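Local coordinates for protein putative branched-chain amino acid ABC transporter (Rhodospirillum rubrum ATCC 11170, PDB 3HUT) that probably binds a branched-chain amino acid or a related ligand outside the cytoplasm and delivers it to an ABC transporter for uptake, at residues Ser141-Gly146 against Glu193-Ile198; Arg181-Val186 against Ala207-Arg212; Ile145-Asp150 against Val176-Arg181. One frame throughout, in Å; residues are numbered along the deposited sequence.

Contact 1 (Ser141-Gly146 against Glu193-Ile198); sequences SVAVIG and EAPQAI
Ser141 and Gln196 grip each other by backbone and side chain where strand 141-147 meets the approach to strand 197-201. The N-H of Gln196 is shared between two acceptors of Ser141, its carbonyl O at 3.1 Å and its OG at 3.2 Å from Gln196 N. Ser141 OG can take part because chi1 of 77° sets it between its own backbone N and carbonyl carbon. In return, the amide oxygen OE1 of Gln196 receives Ser141 N at 3.3 Å, a bent bond with the donor well above the carboxamide plane. The same OE1 also accepts the backbone N of Thr140, so two N-H groups fix the carboxamide at the start of the strand.

One step on, Ala143 N donates to Ala197 O (2.9 Å), lying in the plane of that carbonyl, and Ala143 pairs with Ile198 in parallel register. Ala143 CB meets CG of the Pro195 ring at 3.7 Å and, more loosely, Ile198 CG1. Farther along, Ile145 CD1 reaches CG2 of Ile198 at 4.1 Å, the two side chains crossing obliquely.

Ala143 and Ile198 lie on one face of the sheet, where Ile190 of helix 184-193 covers Pro195 and Ile198. Val142 and Ala197 occupy the other face; there Phe159 and Phe163 of helix 150-165 pack on Val142, and strand 169-176 flanks strand 141-147 on its far edge.

Contact 2 (Arg181-Val186 against Ala207-Arg212); sequences RRFDDV and AAPFLR
Phe183 and Phe210 form an offset edge-to-face pair, the edge of Phe210 directed at the face of Phe183, with centroids 5.6 Å apart and planes at 71°. Phe210 CD1 makes the near approach, 3.7 Å from Phe183 CD1. The Phe210 backbone adds a CH-pi contact: its CA stands 3.7 Å from the centroid of the Phe183 ring, almost on the ring normal. On the opposite face of Phe183, Arg181 O lies nearer the rim, so the ring is held between its own chain and helix 204-216.

An apolar contact flanks the pair, Phe183 CZ touching Pro209 CB at 4.1 Å. An alanine in place of Phe183 has no ring for Phe210 CA to rest on, and would probably leave a gap against Pro209 and Phe210.

The charged group packs through its flat side. Arg181 lays one guanidinium face on Pro209, whose CG sits over the centre, 3.8 Å from Arg181 CZ. Its NH1 forms a salt bridge with Asp206, which is likely to steady the group over the proline.

Phe183 is the N-cap residue of helix 184-193, and strand 197-201 links that helix to helix 204-216. The contact thus joins the loop and N-terminal end of helix 184-193 to helix 204-216, the next helix in the chain, within the alternating beta-alpha architecture typical of a periplasmic binding protein lobe.

Contact 3 (Ile145-Asp150 against Val176-Arg181); sequences IGVTTD and VPPGNR
Gly146 and Thr148 bracket Val176 in parallel register, with Val176 N donating to Gly146 O at 2.9 Å, a nearly straight bond of 164°, and Thr148 N donating to Val176 O. Between them Val147 pairs with Val176, and its CA approaches Val176 O at 3.0 Å in a CA-H...O contact, so this carbonyl oxygen meets both an N-H and a C-H.

Val147 CG2, anti to its backbone N, is pressed against CG of the Pro178 ring at 3.3 Å, tighter than usual for two carbons; the side chains cross at about a right angle. Pro178 CG also meets Thr149 CG2 at 3.6 Å, and so touches methyl groups of two residues. Thr148 turns its hydroxyl to the proline pair, OG1 lying 3.5 Å from Pro177 CA.

Strands 141-147 and 169-176 are joined through helix 150-165, a beta-alpha-beta crossover of the C-terminal lobe, and here both strands give way to loops at the same end of the sheet. Thr149 is the N-cap of that helix, its OG1 accepting Gly152 N.

Beyond Val176 the chain folds into a type II beta turn from Pro177 to Asn180, closed by Asn180 N to Pro177 O (3.0 Å), with Gly179 at positive phi. Asp206 OD2 accepts Gly179 N from this turn, and Arg181 NH1 donates to Asn180 O, which lies in the guanidinium plane of Arg181.

In the fold
All three contacts lie in one lobe of the periplasmic binding fold. Contacts 1 and 3 start from the same strand, 141-147, pairing it with strands 197-201 and 169-176, and their centres are about 16 Å apart. Contact 2 lies about 14 Å from contact 1 and 11 Å from contact 3, centre to centre. Contact 3 closes at Arg181, where contact 2 begins, and the segments of contacts 1 and 2 alternate along the chain. Contact 2 joins the start of helix 184-193 to helix 204-216, either side of strand 197-201 in the chain. Ile145, its CD1 3.4 Å from Phe210 CZ and 3.7 Å from Val186 CG2, ties the sheet to the helices packed on it.

Contact 1 (Ser141-Gly146 against Glu193-Ile198)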
loop_
_atom_site.group_PDB
_atom_site.type_symbol
_atom_site.label_atom_id
_atom_site.label_comp_id
_atom_site.label_asym_id
_atom_site.label_seq_id
_atom_site.Cartn_x
_atom_site.Cartn_y
_atom_site.Cartn_z
ATOM N N SER A 141 25.896 2.907 10.447
ATOM C CA SER A 141 25.414 2.752 11.819
ATOM C C SER A 141 24.160 3.601 11.966
ATOM O O SER A 141 24.156 4.784 11.626
ATOM C CB SER A 141 26.460 3.212 12.837
ATOM O OG SER A 141 26.495 4.624 12.918
ATOM N N VAL A 142 23.093 3.001 12.477
ATOM C CA VAL A 142 21.845 3.729 12.627
ATOM C C VAL A 142 21.124 3.403 13.928
ATOM O O VAL A 142 21.412 2.404 14.594
ATOM C CB VAL A 142 20.897 3.404 11.443
ATOM C CG1 VAL A 142 20.477 1.940 11.514
ATOM C CG2 VAL A 142 19.679 4.327 11.454
ATOM N N ALA A 143 20.187 4.270 14.283
ATOM C CA ALA A 143 19.371 4.084 15.467
ATOM C C ALA A 143 17.993 3.757 14.910
ATOM O O ALA A 143 17.521 4.425 13.987
ATOM C CB ALA A 143 19.318 5.374 16.287
ATOM N N VAL A 144 17.358 2.718 15.437
ATOM C CA VAL A 144 16.032 2.358 14.967
ATOM C C VAL A 144 15.029 2.574 16.089
ATOM O O VAL A 144 15.190 2.046 17.188
ATOM C CB VAL A 144 15.951 0.886 14.530
ATOM C CG1 VAL A 144 14.518 0.556 14.109
ATOM C CG2 VAL A 144 16.927 0.619 13.381
ATOM N N ILE A 145 14.007 3.371 15.812
ATOM C CA ILE A 145 12.963 3.637 16.787
ATOM C C ILE A 145 11.671 3.180 16.129
ATOM O O ILE A 145 11.309 3.676 15.062
ATOM C CB ILE A 145 12.857 5.136 17.114
ATOM C CG1 ILE A 145 14.219 5.673 17.546
ATOM C CG2 ILE A 145 11.836 5.352 18.226
ATOM C CD1 ILE A 145 14.201 7.142 17.891
ATOM N N GLY A 146 10.983 2.231 16.753
ATOM C CA GLY A 146 9.755 1.733 16.168
ATOM C C GLY A 146 8.612 1.487 17.136
ATOM O O GLY A 146 8.821 1.101 18.288
ATOM N N GLU A 193 25.435 6.671 22.068
ATOM C CA GLU A 193 25.872 5.713 21.054
ATOM C C GLU A 193 26.361 6.392 19.770
ATOM O O GLU A 193 27.102 5.801 18.990
ATOM C CB GLU A 193 24.742 4.737 20.727
ATOM C CG GLU A 193 24.278 3.883 21.898
ATOM C CD GLU A 193 25.376 3.001 22.473
ATOM O OE1 GLU A 193 26.028 2.265 21.705
ATOM O OE2 GLU A 193 25.583 3.036 23.705
ATOM N N ALA A 194 25.930 7.627 19.551
ATOM C CA ALA A 194 26.340 8.402 18.382
ATOM C C ALA A 194 26.100 7.767 17.007
ATOM O O ALA A 194 27.009 7.705 16.176
ATOM C CB ALA A 194 27.816 8.789 18.516
ATOM N N PRO A 195 24.874 7.291 16.743
ATOM C CA PRO A 195 24.630 6.693 15.428
ATOM C C PRO A 195 24.756 7.785 14.360
ATOM O O PRO A 195 24.693 8.967 14.682
ATOM C CB PRO A 195 23.203 6.158 15.555
ATOM C CG PRO A 195 22.569 7.130 16.507
ATOM C CD PRO A 195 23.645 7.304 17.557
ATOM N N GLN A 196 24.940 7.395 13.102
ATOM C CA GLN A 196 25.068 8.367 12.017
ATOM C C GLN A 196 23.697 8.865 11.562
ATOM O O GLN A 196 23.570 9.967 11.033
ATOM C CB GLN A 196 25.780 7.748 10.816
ATOM C CG GLN A 196 27.147 7.165 11.103
ATOM C CD GLN A 196 27.712 6.453 9.891
ATOM O OE1 GLN A 196 26.994 5.730 9.200
ATOM N NE2 GLN A 196 29.004 6.648 9.629
ATOM N N ALA A 197 22.673 8.047 11.762
ATOM C CA ALA A 197 21.330 8.430 11.354
ATOM C C ALA A 197 20.277 7.689 12.156
ATOM O O ALA A 197 20.590 6.769 12.918
ATOM C CB ALA A 197 21.137 8.157 9.864
ATOM N N ILE A 198 19.025 8.097 11.964
ATOM C CA ILE A 198 17.895 7.504 12.664
ATOM C C ILE A 198 16.816 7.047 11.687
ATOM O O ILE A 198 16.481 7.763 10.739
ATOM C CB ILE A 198 17.252 8.534 13.626
ATOM C CG1 ILE A 198 18.304 9.052 14.606
ATOM C CG2 ILE A 198 16.076 7.896 14.371
ATOM C CD1 ILE A 198 17.814 10.187 15.489
#

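Contact 2 (Arg181-Val186 against Ala207-Arg212)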
loop_
_atom_site.group_PDB
_atom_site.type_symbol
_atom_site.label_atom_id
_atom_site.label_comp_id
_atom_site.label_asym_id
_atom_site.label_seq_id
_atom_site.Cartn_x
_atom_site.Cartn_y
_atom_site.Cartn_z
ATOM N N ARG A 181 4.959 9.492 24.547
ATOM C CA ARG A 181 5.364 10.889 24.572
ATOM C C ARG A 181 6.662 11.175 25.321
ATOM O O ARG A 181 7.032 12.328 25.479
ATOM C CB ARG A 181 4.224 11.763 25.117
ATOM C CG ARG A 181 3.073 11.946 24.127
ATOM C CD ARG A 181 3.537 12.716 22.891
ATOM N NE ARG A 181 2.486 12.899 21.888
ATOM C CZ ARG A 181 2.152 11.999 20.965
ATOM N NH1 ARG A 181 2.783 10.831 20.900
ATOM N NH2 ARG A 181 1.184 12.271 20.099
ATOM N N ARG A 182 7.363 10.148 25.793
ATOM C CA ARG A 182 8.635 10.414 26.460
ATOM C C ARG A 182 9.755 10.044 25.499
ATOM O O ARG A 182 9.855 8.902 25.038
ATOM C CB ARG A 182 8.780 9.633 27.760
ATOM C CG ARG A 182 8.828 8.160 27.589
ATOM C CD ARG A 182 7.478 7.570 27.850
ATOM N NE ARG A 182 7.584 6.516 28.844
ATOM C CZ ARG A 182 6.601 5.681 29.147
ATOM N NH1 ARG A 182 5.429 5.773 28.536
ATOM N NH2 ARG A 182 6.797 4.745 30.058
ATOM N N PHE A 183 10.596 11.026 25.202
ATOM C CA PHE A 183 11.682 10.841 24.258
ATOM C C PHE A 183 13.063 11.120 24.846
ATOM O O PHE A 183 14.074 10.770 24.243
ATOM C CB PHE A 183 11.456 11.764 23.054
ATOM C CG PHE A 183 10.019 11.833 22.592
ATOM C CD1 PHE A 183 9.374 10.705 22.094
ATOM C CD2 PHE A 183 9.319 13.038 22.637
ATOM C CE1 PHE A 183 8.049 10.776 21.644
ATOM C CE2 PHE A 183 7.996 13.124 22.193
ATOM C CZ PHE A 183 7.361 11.988 21.693
ATOM N N ASP A 184 13.111 11.747 26.017
ATOM C CA ASP A 184 14.394 12.083 26.629
ATOM C C ASP A 184 15.394 10.944 26.767
ATOM O O ASP A 184 16.576 11.126 26.478
ATOM C CB ASP A 184 14.187 12.743 27.992
ATOM C CG ASP A 184 13.794 14.197 27.871
ATOM O OD1 ASP A 184 14.441 14.915 27.076
ATOM O OD2 ASP A 184 12.849 14.628 28.569
ATOM N N ASP A 185 14.938 9.776 27.201
ATOM C CA ASP A 185 15.854 8.654 27.358
ATOM C C ASP A 185 16.397 8.142 26.033
ATOM O O ASP A 185 17.599 7.907 25.902
ATOM C CB ASP A 185 15.184 7.510 28.114
ATOM C CG ASP A 185 14.866 7.878 29.547
ATOM O OD1 ASP A 185 15.661 8.630 30.154
ATOM O OD2 ASP A 185 13.833 7.408 30.064
ATOM N N VAL A 186 15.518 7.964 25.052
ATOM C CA VAL A 186 15.958 7.477 23.753
ATOM C C VAL A 186 16.916 8.484 23.130
ATOM O O VAL A 186 17.849 8.111 22.424
ATOM C CB VAL A 186 14.759 7.237 22.794
ATOM C CG1 VAL A 186 13.929 8.496 22.657
ATOM C CG2 VAL A 186 15.265 6.795 21.436
ATOM N N ALA A 207 5.687 10.576 15.486
ATOM C CA ALA A 207 6.969 11.054 14.970
ATOM C C ALA A 207 7.158 12.570 15.026
ATOM O O ALA A 207 8.251 13.049 15.322
ATOM C CB ALA A 207 7.164 10.563 13.544
ATOM N N ALA A 208 6.104 13.325 14.740
ATOM C CA ALA A 208 6.205 14.784 14.761
ATOM C C ALA A 208 6.667 15.279 16.129
ATOM O O ALA A 208 7.631 16.035 16.224
ATOM C CB ALA A 208 4.861 15.423 14.385
ATOM N N PRO A 209 5.983 14.865 17.211
ATOM C CA PRO A 209 6.452 15.350 18.512
ATOM C C PRO A 209 7.848 14.841 18.858
ATOM O O PRO A 209 8.631 15.554 19.482
ATOM C CB PRO A 209 5.374 14.858 19.486
ATOM C CG PRO A 209 4.756 13.689 18.781
ATOM C CD PRO A 209 4.701 14.151 17.347
ATOM N N PHE A 210 8.167 13.614 18.456
ATOM C CA PHE A 210 9.492 13.075 18.736
ATOM C C PHE A 210 10.571 13.946 18.099
ATOM O O PHE A 210 11.566 14.285 18.738
ATOM C CB PHE A 210 9.648 11.653 18.197
ATOM C CG PHE A 210 11.073 11.189 18.170
ATOM C CD1 PHE A 210 11.789 11.039 19.356
ATOM C CD2 PHE A 210 11.724 10.967 16.960
ATOM C CE1 PHE A 210 13.137 10.677 19.336
ATOM C CE2 PHE A 210 13.070 10.606 16.929
ATOM C CZ PHE A 210 13.777 10.462 18.120
ATOM N N LEU A 211 10.374 14.293 16.832
ATOM C CA LEU A 211 11.340 15.113 16.117
ATOM C C LEU A 211 11.463 16.518 16.706
ATOM O O LEU A 211 12.543 17.110 16.677
ATOM C CB LEU A 211 10.972 15.175 14.631
ATOM C CG LEU A 211 11.178 13.816 13.952
ATOM C CD1 LEU A 211 10.579 13.818 12.560
ATOM C CD2 LEU A 211 12.670 13.507 13.907
ATOM N N ARG A 212 10.366 17.059 17.229
ATOM C CA ARG A 212 10.422 18.382 17.845
ATOM C C ARG A 212 11.335 18.283 19.074
ATOM O O ARG A 212 12.127 19.180 19.346
ATOM C CB ARG A 212 9.024 18.855 18.272
ATOM C CG ARG A 212 8.119 19.310 17.126
ATOM C CD ARG A 212 6.736 19.691 17.656
ATOM N NE ARG A 212 6.813 20.785 18.620
ATOM C CZ ARG A 212 5.873 21.054 19.524
ATOM N NH1 ARG A 212 4.777 20.306 19.593
ATOM N NH2 ARG A 212 6.028 22.077 20.356
#

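Contact 3 (Ile145-Asp150 against Val176-Arg181)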
loop_
_atom_site.group_PDB
_atom_site.type_symbol
_atom_site.label_atom_id
_atom_site.label_comp_id
_atom_site.label_asym_id
_atom_site.label_seq_id
_atom_site.Cartn_x
_atom_site.Cartn_y
_atom_site.Cartn_z
ATOM N N ILE A 145 14.007 3.371 15.812
ATOM C CA ILE A 145 12.963 3.637 16.787
ATOM C C ILE A 145 11.671 3.180 16.129
ATOM O O ILE A 145 11.309 3.676 15.062
ATOM C CB ILE A 145 12.857 5.136 17.114
ATOM C CG1 ILE A 145 14.219 5.673 17.546
ATOM C CG2 ILE A 145 11.836 5.352 18.226
ATOM C CD1 ILE A 145 14.201 7.142 17.891
ATOM N N GLY A 146 10.983 2.231 16.753
ATOM C CA GLY A 146 9.755 1.733 16.168
ATOM C C GLY A 146 8.612 1.487 17.136
ATOM O O GLY A 146 8.821 1.101 18.288
ATOM N N VAL A 147 7.392 1.710 16.654
ATOM C CA VAL A 147 6.192 1.513 17.452
ATOM C C VAL A 147 5.901 0.013 17.538
ATOM O O VAL A 147 6.250 -0.752 16.634
ATOM C CB VAL A 147 4.982 2.264 16.824
ATOM C CG1 VAL A 147 4.653 1.683 15.458
ATOM C CG2 VAL A 147 3.775 2.184 17.746
ATOM N N THR A 148 5.266 -0.406 18.627
ATOM C CA THR A 148 4.964 -1.816 18.838
ATOM C C THR A 148 3.709 -2.355 18.159
ATOM O O THR A 148 3.123 -3.331 18.623
ATOM C CB THR A 148 4.887 -2.135 20.344
ATOM O OG1 THR A 148 4.033 -1.186 20.991
ATOM C CG2 THR A 148 6.271 -2.072 20.971
ATOM N N THR A 149 3.293 -1.731 17.063
ATOM C CA THR A 149 2.126 -2.210 16.331
ATOM C C THR A 149 2.640 -3.354 15.462
ATOM O O THR A 149 3.850 -3.526 15.336
ATOM C CB THR A 149 1.542 -1.118 15.427
ATOM O OG1 THR A 149 2.545 -0.678 14.504
ATOM C CG2 THR A 149 1.083 0.067 16.258
ATOM N N ASP A 150 1.743 -4.133 14.862
ATOM C CA ASP A 150 2.189 -5.245 14.031
ATOM C C ASP A 150 3.032 -4.779 12.846
ATOM O O ASP A 150 4.080 -5.359 12.560
ATOM C CB ASP A 150 0.996 -6.090 13.553
ATOM C CG ASP A 150 -0.068 -5.273 12.831
ATOM O OD1 ASP A 150 0.090 -4.038 12.699
ATOM O OD2 ASP A 150 -1.074 -5.879 12.393
ATOM N N VAL A 176 8.714 1.467 21.164
ATOM C CA VAL A 176 7.827 2.303 21.966
ATOM C C VAL A 176 6.368 2.051 21.610
ATOM O O VAL A 176 6.049 1.663 20.488
ATOM C CB VAL A 176 8.123 3.810 21.758
ATOM C CG1 VAL A 176 9.536 4.129 22.213
ATOM C CG2 VAL A 176 7.943 4.185 20.293
ATOM N N PRO A 177 5.458 2.266 22.568
ATOM C CA PRO A 177 4.034 2.052 22.304
ATOM C C PRO A 177 3.406 3.208 21.530
ATOM O O PRO A 177 3.902 4.337 21.556
ATOM C CB PRO A 177 3.445 1.914 23.705
ATOM C CG PRO A 177 4.291 2.855 24.500
ATOM C CD PRO A 177 5.693 2.557 23.993
ATOM N N PRO A 178 2.304 2.935 20.818
ATOM C CA PRO A 178 1.628 3.982 20.054
ATOM C C PRO A 178 1.214 5.058 21.051
ATOM O O PRO A 178 0.768 4.735 22.149
ATOM C CB PRO A 178 0.419 3.258 19.471
ATOM C CG PRO A 178 0.884 1.837 19.365
ATOM C CD PRO A 178 1.621 1.639 20.657
ATOM N N GLY A 179 1.385 6.324 20.685
ATOM C CA GLY A 179 1.010 7.404 21.583
ATOM C C GLY A 179 2.089 7.813 22.569
ATOM O O GLY A 179 1.912 8.767 23.335
ATOM N N ASN A 180 3.215 7.106 22.558
ATOM C CA ASN A 180 4.305 7.422 23.471
ATOM C C ASN A 180 4.714 8.887 23.392
ATOM O O ASN A 180 4.814 9.458 22.304
ATOM C CB ASN A 180 5.526 6.557 23.177
ATOM C CG ASN A 180 6.740 6.993 23.970
ATOM O OD1 ASN A 180 6.690 7.075 25.192
ATOM N ND2 ASN A 180 7.833 7.287 23.279
ATOM N N ARG A 181 4.959 9.492 24.547
ATOM C CA ARG A 181 5.364 10.889 24.572
ATOM C C ARG A 181 6.662 11.175 25.321
ATOM O O ARG A 181 7.032 12.328 25.479
ATOM C CB ARG A 181 4.224 11.763 25.117
ATOM C CG ARG A 181 3.073 11.946 24.127
ATOM C CD ARG A 181 3.537 12.716 22.891
ATOM N NE ARG A 181 2.486 12.899 21.888
ATOM C CZ ARG A 181 2.152 11.999 20.965
ATOM N NH1 ARG A 181 2.783 10.831 20.900
ATOM N NH2 ARG A 181 1.184 12.271 20.099
#